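Local coordinates for protein N-acetylneuraminate epimerase (Escherichia coli, PDB 2UVK) that converts the alpha-anomer of N-acetylneuraminic acid to the beta-anomer, speeding the equilibrium between the two in the periplasm, at residues T46-Q58 with F85-W98. Numbering follows the deposited sequence.
Sequences TALAAFPGGPRDQ and FNDVHKYNPKTNSW
Arg-56 meets Asp-87 end-on in a salt bridge, NH1 to OD1 and NH2 to OD2, both at 2.8 Å and both on syn lone pairs, with guanidinium and carboxylate nearly coplanar. On its other edge NE and NH2 converge on Gly-53 O, while NH1 also reaches Gly-72 O. A bend at chi2 (-63°) helps turn the group flat against Phe-85, CZ 3.6 Å from the ring centroid, a cation-pi stack; Phe-51 CE2 covers the opposite face. A leucine in its place would probably leave the buried Asp-87 carboxylate without its two-pronged partner and Gly-53 O without two donors.

The aromatic cluster centres on Phe-51, whose edge meets two faces: CZ lies 3.5 Å from His-89 ND1, planes at 52°, and CD1 3.8 Å from Trp-98 CZ3, a T-shaped pair at 88°. Pro-52 CD adds a CH-pi contact on the indole.

Hydrogen bonds close the outer end: Trp-98 NE1 donates to Ala-49 O (2.9 Å) from above the carbonyl plane, and Asn-96 OD1 accepts from Ala-49 N (3.0 Å) and Tyr-91 OH on opposite faces.

Here the segment leading from outer strand 46-47 of one four-stranded blade to strand 60-64 of the next packs on that next blade, joining Kelch repeats 1 and 2 of the beta-propeller.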
ATOM      1  N   THR B  46      24.966  27.598  -5.177  1.00 22.81           N
ATOM      2  CA  THR B  46      25.430  27.649  -3.803  1.00 22.76           C
ATOM      3  C   THR B  46      25.045  26.367  -3.064  1.00 21.70           C
ATOM      4  O   THR B  46      23.878  26.025  -3.008  1.00 20.21           O
ATOM      5  CB  THR B  46      24.798  28.849  -3.066  1.00 23.60           C
ATOM      6  OG1 THR B  46      25.243  30.066  -3.681  1.00 25.47           O
ATOM      7  CG2 THR B  46      25.154  28.845  -1.575  1.00 24.51           C
ATOM      8  N   ALA B  47      26.038  25.700  -2.477  1.00 20.61           N
ATOM      9  CA  ALA B  47      25.805  24.481  -1.690  1.00 20.07           C
ATOM     10  C   ALA B  47      25.039  24.774  -0.415  1.00 19.46           C
ATOM     11  O   ALA B  47      25.358  25.708   0.340  1.00 19.98           O
ATOM     12  CB  ALA B  47      27.118  23.791  -1.362  1.00 20.24           C
ATOM     13  N   LEU B  48      24.004  23.970  -0.175  1.00 18.02           N
ATOM     14  CA  LEU B  48      23.165  24.092   0.986  1.00 17.01           C
ATOM     15  C   LEU B  48      23.512  23.016   2.024  1.00 16.33           C
ATOM     16  O   LEU B  48      24.363  22.145   1.790  1.00 17.00           O
ATOM     17  CB  LEU B  48      21.697  24.001   0.551  1.00 16.91           C
ATOM     18  CG  LEU B  48      21.222  24.992  -0.516  1.00 15.86           C
ATOM     19  CD1 LEU B  48      19.741  24.810  -0.817  1.00 18.28           C
ATOM     20  CD2 LEU B  48      21.513  26.457  -0.061  1.00 16.70           C
ATOM     21  N   ALA B  49      22.823  23.054   3.146  1.00 16.25           N
ATOM     22  CA  ALA B  49      22.959  22.021   4.155  1.00 15.97           C
ATOM     23  C   ALA B  49      22.617  20.664   3.536  1.00 15.85           C
ATOM     24  O   ALA B  49      21.669  20.549   2.752  1.00 16.48           O
ATOM     25  CB  ALA B  49      22.060  22.326   5.335  1.00 15.96           C
ATOM     26  N   ALA B  50      23.406  19.665   3.885  1.00 15.44           N
ATOM     27  CA  ALA B  50      23.208  18.314   3.360  1.00 15.47           C
ATOM     28  C   ALA B  50      21.877  17.720   3.796  1.00 15.35           C
ATOM     29  O   ALA B  50      21.386  17.935   4.889  1.00 15.75           O
ATOM     30  CB  ALA B  50      24.352  17.403   3.806  1.00 16.12           C
ATOM     31  N   PHE B  51      21.298  16.931   2.898  1.00 15.22           N
ATOM     32  CA  PHE B  51      20.090  16.179   3.208  1.00 14.80           C
ATOM     33  C   PHE B  51      20.407  15.124   4.262  1.00 14.57           C
ATOM     34  O   PHE B  51      21.315  14.332   4.056  1.00 16.62           O
ATOM     35  CB  PHE B  51      19.572  15.538   1.917  1.00 14.43           C
ATOM     36  CG  PHE B  51      18.238  14.865   2.060  1.00 12.50           C
ATOM     37  CD1 PHE B  51      17.081  15.598   2.205  1.00 13.24           C
ATOM     38  CD2 PHE B  51      18.141  13.475   2.050  1.00 12.81           C
ATOM     39  CE1 PHE B  51      15.853  14.954   2.331  1.00 14.13           C
ATOM     40  CE2 PHE B  51      16.923  12.859   2.169  1.00 13.49           C
ATOM     41  CZ  PHE B  51      15.797  13.588   2.301  1.00 13.43           C
ATOM     42  N   PRO B  52      19.671  15.113   5.383  1.00 15.09           N
ATOM     43  CA  PRO B  52      19.979  14.204   6.462  1.00 15.22           C
ATOM     44  C   PRO B  52      19.433  12.782   6.327  1.00 15.00           C
ATOM     45  O   PRO B  52      19.722  11.937   7.177  1.00 16.42           O
ATOM     46  CB  PRO B  52      19.315  14.890   7.657  1.00 15.92           C
ATOM     47  CG  PRO B  52      18.185  15.546   7.120  1.00 16.24           C
ATOM     48  CD  PRO B  52      18.595  16.033   5.787  1.00 15.21           C
ATOM     49  N   GLY B  53      18.633  12.523   5.294  1.00 14.54           N
ATOM     50  CA  GLY B  53      18.009  11.186   5.137  1.00 14.89           C
ATOM     51  C   GLY B  53      18.745  10.208   4.235  1.00 14.93           C
ATOM     52  O   GLY B  53      18.183   9.148   3.830  1.00 15.07           O
ATOM     53  N   GLY B  54      19.999  10.520   3.913  1.00 13.91           N
ATOM     54  CA  GLY B  54      20.786   9.746   2.995  1.00 13.06           C
ATOM     55  C   GLY B  54      20.455   9.996   1.543  1.00 12.23           C
ATOM     56  O   GLY B  54      19.462  10.673   1.246  1.00 13.37           O
ATOM     57  N   PRO B  55      21.271   9.470   0.617  1.00 11.83           N
ATOM     58  CA  PRO B  55      20.996   9.625  -0.806  1.00 11.20           C
ATOM     59  C   PRO B  55      19.639   9.065  -1.192  1.00 10.58           C
ATOM     60  O   PRO B  55      19.219   8.066  -0.631  1.00 11.23           O
ATOM     61  CB  PRO B  55      22.094   8.812  -1.463  1.00 12.45           C
ATOM     62  CG  PRO B  55      23.246   8.849  -0.428  1.00 12.75           C
ATOM     63  CD  PRO B  55      22.544   8.749   0.853  1.00 12.23           C
ATOM     64  N   ARG B  56      18.976   9.734  -2.137  1.00  9.96           N
ATOM     65  CA  ARG B  56      17.646   9.314  -2.631  1.00  9.61           C
ATOM     66  C   ARG B  56      17.608   9.466  -4.126  1.00  9.14           C
ATOM     67  O   ARG B  56      17.897  10.565  -4.638  1.00  8.51           O
ATOM     68  CB  ARG B  56      16.506  10.173  -2.066  1.00 10.24           C
ATOM     69  CG  ARG B  56      16.406  10.242  -0.555  1.00 10.48           C
ATOM     70  CD  ARG B  56      16.107   8.916   0.146  1.00 12.63           C
ATOM     71  NE  ARG B  56      16.083   9.043   1.606  1.00 12.08           N
ATOM     72  CZ  ARG B  56      15.043   9.403   2.351  1.00 10.98           C
ATOM     73  NH1 ARG B  56      13.876   9.703   1.790  1.00 10.90           N
ATOM     74  NH2 ARG B  56      15.134   9.449   3.678  1.00 12.92           N
ATOM     75  N   ASP B  57      17.252   8.392  -4.834  1.00  9.11           N
ATOM     76  CA  ASP B  57      16.901   8.468  -6.257  1.00  9.12           C
ATOM     77  C   ASP B  57      15.387   8.506  -6.380  1.00  8.66           C
ATOM     78  O   ASP B  57      14.675   7.884  -5.619  1.00  8.64           O
ATOM     79  CB  ASP B  57      17.406   7.241  -7.018  1.00  9.54           C
ATOM     80  CG  ASP B  57      18.881   7.265  -7.306  1.00 12.75           C
ATOM     81  OD1 ASP B  57      19.567   8.303  -7.182  1.00 14.36           O
ATOM     82  OD2 ASP B  57      19.380   6.168  -7.690  1.00 18.80           O
ATOM     83  N   GLN B  58      14.893   9.299  -7.322  1.00  8.95           N
ATOM     84  CA  GLN B  58      13.453   9.323  -7.564  1.00  9.48           C
ATOM     85  C   GLN B  58      12.617   9.879  -6.400  1.00  8.52           C
ATOM     86  O   GLN B  58      11.433   9.556  -6.240  1.00  9.73           O
ATOM     87  CB  GLN B  58      12.916   7.949  -8.023  1.00  9.76           C
ATOM     88  CG  GLN B  58      13.572   7.453  -9.307  1.00 13.59           C
ATOM     89  CD  GLN B  58      12.919   6.223  -9.859  1.00 15.03           C
ATOM     90  OE1 GLN B  58      11.718   6.206 -10.080  1.00 22.21           O
ATOM     91  NE2 GLN B  58      13.694   5.168 -10.045  1.00 20.85           N
ATOM     92  N   PHE B  85      11.418   4.724   0.410  1.00  8.31           N
ATOM     93  CA  PHE B  85      11.074   5.458   1.633  1.00  9.04           C
ATOM     94  C   PHE B  85       9.665   6.051   1.576  1.00  9.46           C
ATOM     95  O   PHE B  85       9.138   6.231   0.486  1.00  9.96           O
ATOM     96  CB  PHE B  85      12.074   6.614   1.853  1.00  9.20           C
ATOM     97  CG  PHE B  85      13.443   6.161   2.303  1.00  9.67           C
ATOM     98  CD1 PHE B  85      13.775   6.257   3.630  1.00 11.63           C
ATOM     99  CD2 PHE B  85      14.404   5.756   1.411  1.00 11.71           C
ATOM    100  CE1 PHE B  85      15.010   5.850   4.068  1.00 12.85           C
ATOM    101  CE2 PHE B  85      15.639   5.371   1.842  1.00 13.15           C
ATOM    102  CZ  PHE B  85      15.934   5.442   3.195  1.00 12.87           C
ATOM    103  N   ASN B  86       9.078   6.346   2.729  1.00  9.08           N
ATOM    104  CA  ASN B  86       7.735   6.946   2.812  1.00  9.21           C
ATOM    105  C   ASN B  86       7.751   8.204   3.656  1.00 10.29           C
ATOM    106  O   ASN B  86       6.748   8.567   4.239  1.00 11.23           O
ATOM    107  CB  ASN B  86       6.698   5.969   3.389  1.00  9.22           C
ATOM    108  CG  ASN B  86       6.813   5.805   4.913  1.00 10.37           C
ATOM    109  OD1 ASN B  86       7.934   5.824   5.459  1.00 13.39           O
ATOM    110  ND2 ASN B  86       5.682   5.656   5.606  1.00 10.80           N
ATOM    111  N   ASP B  87       8.909   8.853   3.727  1.00 10.33           N
ATOM    112  CA  ASP B  87       9.091   9.955   4.672  1.00 11.13           C
ATOM    113  C   ASP B  87       9.034  11.340   4.035  1.00 10.88           C
ATOM    114  O   ASP B  87       8.962  11.488   2.806  1.00 10.97           O
ATOM    115  CB  ASP B  87      10.399   9.778   5.464  1.00 11.72           C
ATOM    116  CG  ASP B  87      11.631   9.720   4.584  1.00 11.22           C
ATOM    117  OD1 ASP B  87      11.519   9.882   3.333  1.00 11.70           O
ATOM    118  OD2 ASP B  87      12.743   9.476   5.131  1.00 14.38           O
ATOM    119  N   VAL B  88       9.001  12.348   4.912  1.00 10.90           N
ATOM    120  CA  VAL B  88       9.007  13.747   4.492  1.00 11.16           C
ATOM    121  C   VAL B  88      10.067  14.499   5.305  1.00 12.02           C
ATOM    122  O   VAL B  88      10.143  14.355   6.532  1.00 12.86           O
ATOM    123  CB  VAL B  88       7.630  14.392   4.736  1.00 11.32           C
ATOM    124  CG1 VAL B  88       7.577  15.835   4.168  1.00 12.78           C
ATOM    125  CG2 VAL B  88       6.502  13.527   4.175  1.00 13.14           C
ATOM    126  N   HIS B  89      10.892  15.247   4.587  1.00 11.72           N
ATOM    127  CA  HIS B  89      11.843  16.174   5.198  1.00 11.72           C
ATOM    128  C   HIS B  89      11.464  17.587   4.816  1.00 12.90           C
ATOM    129  O   HIS B  89      10.932  17.825   3.749  1.00 12.69           O
ATOM    130  CB  HIS B  89      13.251  15.855   4.726  1.00 11.89           C
ATOM    131  CG  HIS B  89      13.844  14.635   5.362  1.00 12.72           C
ATOM    132  ND1 HIS B  89      13.510  13.355   4.982  1.00 13.31           N
ATOM    133  CD2 HIS B  89      14.781  14.500   6.337  1.00 12.69           C
ATOM    134  CE1 HIS B  89      14.209  12.485   5.698  1.00 12.49           C
ATOM    135  NE2 HIS B  89      14.992  13.157   6.526  1.00 13.02           N
ATOM    136  N   LYS B  90      11.745  18.530   5.720  1.00 13.76           N
ATOM    137  CA  LYS B  90      11.482  19.946   5.469  1.00 15.69           C
ATOM    138  C   LYS B  90      12.766  20.736   5.550  1.00 15.12           C
ATOM    139  O   LYS B  90      13.510  20.604   6.519  1.00 16.10           O
ATOM    140  CB  LYS B  90      10.501  20.476   6.508  1.00 15.97           C
ATOM    141  CG  LYS B  90      10.199  21.962   6.398  1.00 17.81           C
ATOM    142  CD  LYS B  90       9.092  22.378   7.347  1.00 19.17           C
ATOM    143  CE  LYS B  90       9.521  22.317   8.800  1.00 23.04           C
ATOM    144  NZ  LYS B  90      10.454  23.414   9.186  1.00 27.37           N
ATOM    145  N   TYR B  91      13.014  21.551   4.539  1.00 15.68           N
ATOM    146  CA  TYR B  91      14.169  22.463   4.526  1.00 15.67           C
ATOM    147  C   TYR B  91      13.674  23.890   4.652  1.00 16.55           C
ATOM    148  O   TYR B  91      12.811  24.331   3.896  1.00 16.08           O
ATOM    149  CB  TYR B  91      14.943  22.318   3.233  1.00 15.58           C
ATOM    150  CG  TYR B  91      16.049  23.331   3.039  1.00 15.98           C
ATOM    151  CD1 TYR B  91      17.264  23.211   3.703  1.00 16.52           C
ATOM    152  CD2 TYR B  91      15.871  24.416   2.183  1.00 17.10           C
ATOM    153  CE1 TYR B  91      18.282  24.125   3.504  1.00 17.16           C
ATOM    154  CE2 TYR B  91      16.900  25.355   2.002  1.00 16.69           C
ATOM    155  CZ  TYR B  91      18.084  25.186   2.652  1.00 16.56           C
ATOM    156  OH  TYR B  91      19.088  26.102   2.488  1.00 18.54           O
ATOM    157  N   ASN B  92      14.235  24.589   5.638  1.00 17.98           N
ATOM    158  CA  ASN B  92      13.936  26.013   5.873  1.00 19.54           C
ATOM    159  C   ASN B  92      15.048  26.865   5.250  1.00 19.92           C
ATOM    160  O   ASN B  92      16.187  26.834   5.696  1.00 20.36           O
ATOM    161  CB  ASN B  92      13.783  26.257   7.378  1.00 19.90           C
ATOM    162  CG  ASN B  92      13.472  27.711   7.719  1.00 22.75           C
ATOM    163  OD1 ASN B  92      13.453  28.570   6.850  1.00 22.31           O
ATOM    164  ND2 ASN B  92      13.195  27.972   8.991  1.00 26.26           N
ATOM    165  N   PRO B  93      14.740  27.556   4.153  1.00 21.54           N
ATOM    166  CA  PRO B  93      15.797  28.335   3.502  1.00 22.76           C
ATOM    167  C   PRO B  93      16.318  29.520   4.333  1.00 24.15           C
ATOM    168  O   PRO B  93      17.470  29.931   4.152  1.00 23.71           O
ATOM    169  CB  PRO B  93      15.163  28.801   2.190  1.00 22.84           C
ATOM    170  CG  PRO B  93      13.713  28.459   2.258  1.00 23.29           C
ATOM    171  CD  PRO B  93      13.445  27.636   3.460  1.00 21.31           C
ATOM    172  N   LYS B  94      15.499  30.030   5.243  1.00 25.40           N
ATOM    173  CA  LYS B  94      15.902  31.182   6.048  1.00 27.18           C
ATOM    174  C   LYS B  94      17.000  30.811   7.039  1.00 26.60           C
ATOM    175  O   LYS B  94      17.848  31.647   7.390  1.00 27.67           O
ATOM    176  CB  LYS B  94      14.695  31.750   6.775  1.00 27.82           C
ATOM    177  CG  LYS B  94      13.592  32.201   5.829  1.00 29.42           C
ATOM    178  CD  LYS B  94      12.569  33.093   6.522  1.00 30.52           C
ATOM    179  CE  LYS B  94      11.571  33.666   5.534  1.00 32.54           C
ATOM    180  NZ  LYS B  94      10.562  34.514   6.225  1.00 34.89           N
ATOM    181  N   THR B  95      16.994  29.554   7.476  1.00 25.91           N
ATOM    182  CA  THR B  95      17.959  29.031   8.429  1.00 24.95           C
ATOM    183  C   THR B  95      18.913  27.983   7.843  1.00 24.23           C
ATOM    184  O   THR B  95      19.774  27.475   8.554  1.00 23.50           O
ATOM    185  CB  THR B  95      17.225  28.424   9.634  1.00 25.52           C
ATOM    186  OG1 THR B  95      16.350  27.382   9.190  1.00 25.91           O
ATOM    187  CG2 THR B  95      16.392  29.482  10.319  1.00 26.40           C
ATOM    188  N   ASN B  96      18.751  27.655   6.556  1.00 23.83           N
ATOM    189  CA  ASN B  96      19.580  26.637   5.885  1.00 23.65           C
ATOM    190  C   ASN B  96      19.679  25.363   6.721  1.00 22.61           C
ATOM    191  O   ASN B  96      20.769  24.849   6.978  1.00 21.79           O
ATOM    192  CB  ASN B  96      20.968  27.207   5.572  1.00 23.79           C
ATOM    193  CG  ASN B  96      21.826  26.295   4.683  1.00 23.31           C
ATOM    194  OD1 ASN B  96      21.331  25.561   3.817  1.00 20.59           O
ATOM    195  ND2 ASN B  96      23.133  26.367   4.884  1.00 23.13           N
ATOM    196  N   SER B  97      18.510  24.837   7.108  1.00 21.70           N
ATOM    197  CA  SER B  97      18.455  23.696   8.012  1.00 21.04           C
ATOM    198  C   SER B  97      17.342  22.743   7.599  1.00 19.50           C
ATOM    199  O   SER B  97      16.268  23.181   7.177  1.00 19.36           O
ATOM    200  CB  SER B  97      18.243  24.161   9.472  1.00 21.42           C
ATOM    201  OG  SER B  97      17.051  24.913   9.616  1.00 25.30           O
ATOM    202  N   TRP B  98      17.618  21.457   7.800  1.00 18.23           N
ATOM    203  CA  TRP B  98      16.655  20.360   7.508  1.00 17.35           C
ATOM    204  C   TRP B  98      16.104  19.776   8.796  1.00 18.03           C
ATOM    205  O   TRP B  98      16.818  19.673   9.803  1.00 19.63           O
ATOM    206  CB  TRP B  98      17.359  19.228   6.773  1.00 15.96           C
ATOM    207  CG  TRP B  98      17.740  19.518   5.380  1.00 15.44           C
ATOM    208  CD1 TRP B  98      18.945  19.974   4.940  1.00 14.65           C
ATOM    209  CD2 TRP B  98      16.933  19.307   4.197  1.00 14.22           C
ATOM    210  NE1 TRP B  98      18.929  20.098   3.566  1.00 15.63           N
ATOM    211  CE2 TRP B  98      17.712  19.683   3.087  1.00 13.42           C
ATOM    212  CE3 TRP B  98      15.622  18.857   3.986  1.00 13.36           C
ATOM    213  CZ2 TRP B  98      17.231  19.633   1.777  1.00 13.90           C
ATOM    214  CZ3 TRP B  98      15.147  18.785   2.663  1.00 13.80           C
ATOM    215  CH2 TRP B  98      15.944  19.185   1.587  1.00 14.07           C
TER
HETATM  216  O   HOH W   1      25.441  25.519   3.148  1.00 24.89           O